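Local coordinates for regulatory protein, TetR family (Rhodobacter sphaeroides 2.4.1, PDB 3BRU), which represses transcription of its own operon as a TetR-family regulator, probably by binding two operator sequences in the promoter, at the interface of chains A and B. Coordinates in Å, arbitrary orientation; residue numbers count along the deposited sequence, not the author numbering. Chains: chain A/B, Regulatory protein, TetR family.

The interface of chains A and B. Residues chain A 188, 191-192, 195, 204, 207-208; chain B 187-188, 191.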
# COMPACT_ATOMS: atom_id res chain seq x y z
N GLY A 188 -4.13 -2.59 7.09
CA GLY A 188 -5.11 -3.10 6.13
C GLY A 188 -5.85 -2.04 5.36
O GLY A 188 -6.08 -2.19 4.15
N GLY A 191 -3.92 -0.57 2.50
CA GLY A 191 -3.84 -1.54 1.41
C GLY A 191 -5.15 -1.63 0.67
O GLY A 191 -5.17 -1.90 -0.54
N ALA A 192 -6.27 -1.44 1.40
CA ALA A 192 -7.61 -1.33 0.79
C ALA A 192 -7.71 -0.07 -0.11
O ALA A 192 -8.21 -0.13 -1.22
CB ALA A 192 -8.69 -1.35 1.86
N ARG A 195 -5.84 -0.55 -3.31
CA ARG A 195 -6.62 -1.42 -4.19
C ARG A 195 -7.86 -0.75 -4.78
O ARG A 195 -8.22 -1.03 -5.93
CB ARG A 195 -7.00 -2.72 -3.46
CG ARG A 195 -5.84 -3.74 -3.33
CD ARG A 195 -5.46 -4.39 -4.66
NE ARG A 195 -6.51 -5.28 -5.14
CZ ARG A 195 -6.67 -6.55 -4.78
NH1 ARG A 195 -5.83 -7.12 -3.90
NH2 ARG A 195 -7.69 -7.24 -5.28
N PRO A 204 -12.76 -3.07 -2.76
CA PRO A 204 -11.72 -3.48 -1.79
C PRO A 204 -11.89 -2.86 -0.41
O PRO A 204 -11.45 -3.46 0.58
CB PRO A 204 -10.42 -2.99 -2.44
CG PRO A 204 -10.76 -2.81 -3.89
CD PRO A 204 -12.17 -2.34 -3.90
N SER A 207 -14.67 -5.04 1.17
CA SER A 207 -14.07 -6.34 1.39
C SER A 207 -13.18 -6.33 2.62
O SER A 207 -13.29 -7.21 3.48
CB SER A 207 -13.27 -6.76 0.17
OG SER A 207 -12.96 -8.11 0.32
N PHE A 208 -12.31 -5.33 2.71
CA PHE A 208 -11.48 -5.17 3.91
C PHE A 208 -12.29 -5.00 5.23
O PHE A 208 -12.01 -5.68 6.21
CB PHE A 208 -10.46 -4.03 3.76
CG PHE A 208 -9.88 -3.60 5.08
CD1 PHE A 208 -8.98 -4.43 5.77
CD2 PHE A 208 -10.30 -2.42 5.69
CE1 PHE A 208 -8.49 -4.08 7.01
CE2 PHE A 208 -9.81 -2.05 6.96
CZ PHE A 208 -8.88 -2.89 7.61
N ILE B 187 -5.11 -7.86 0.38
CA ILE B 187 -5.23 -6.46 0.72
C ILE B 187 -4.30 -6.10 1.88
O ILE B 187 -3.53 -5.13 1.81
CB ILE B 187 -6.66 -6.10 1.08
CG1 ILE B 187 -7.51 -6.00 -0.19
CG2 ILE B 187 -6.73 -4.76 1.89
CD1 ILE B 187 -9.01 -6.03 0.11
N GLY B 188 -4.38 -6.87 2.96
CA GLY B 188 -3.61 -6.56 4.16
C GLY B 188 -2.13 -6.89 4.04
O GLY B 188 -1.30 -6.16 4.59
N GLY B 191 -0.38 -4.18 2.20
CA GLY B 191 -0.28 -3.13 3.24
C GLY B 191 0.84 -3.35 4.27
O GLY B 191 1.49 -2.40 4.69
O HOH W 1 -3.45 -3.90 -0.89
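B:Ile187 pushes its branched side chain into the groove between two helices of chain A, 178-199 and 203-212, where A:Gly188, A:Ala192, A:Pro204 and A:Phe208 receive it. In TetR-family repressors the C-terminal domains commonly pair through such helices to form the dimer that presents two helix-turn-helix units to DNA, and this patch of a two-fold interface fits that scheme; its twin has the chains exchanged.

The packing is van der Waals contact of the isoleucine methyls with helix backbone and with A:Ala192. Chi1 of -77° sets CG1 beside the backbone N of B:Ile187 and CG2 anti to it, which turns the CG2 methyl onto helix 178-199. There B:Ile187 CG2 lies 3.4 Å from A:Ala192 N and 3.5 Å from A:Gly188 O. Alanine's short side chain lets the methyl come down onto the backbone, A:Ala192 CB standing alongside B:Ile187 CG2 at 3.9 Å. The other branch, nearly extended (chi2 164°), reaches across to the second helix, B:Ile187 CD1 ending 3.6 Å from A:Pro204 O. Proline suits this first turn of helix 203-212, where its N needs no carbonyl partner from a preceding turn. The aliphatic CG of A:Arg195 flanks the CG1 branch. Isoleucine's unequal arms suit the groove, the short one meeting helix 178-199 and the longer one helix 203-212. Behind the contact, the ring of A:Phe208 lies against A:Gly188 C, toward the ring's rim, and probably helps to hold the two helices together.

Glycines allow the close approach of the backbones. With no side chains to separate them, A:Gly188 CA and B:Gly188 CA meet at 4.3 Å, and A:Gly191 and B:Gly191 pair likewise.

The polar link is indirect: one water lies 2.7 Å from A:Gly191 O and 3.0 Å from B:Ile187 O, bridging two helix carbonyls that have no direct polar partner across this patch.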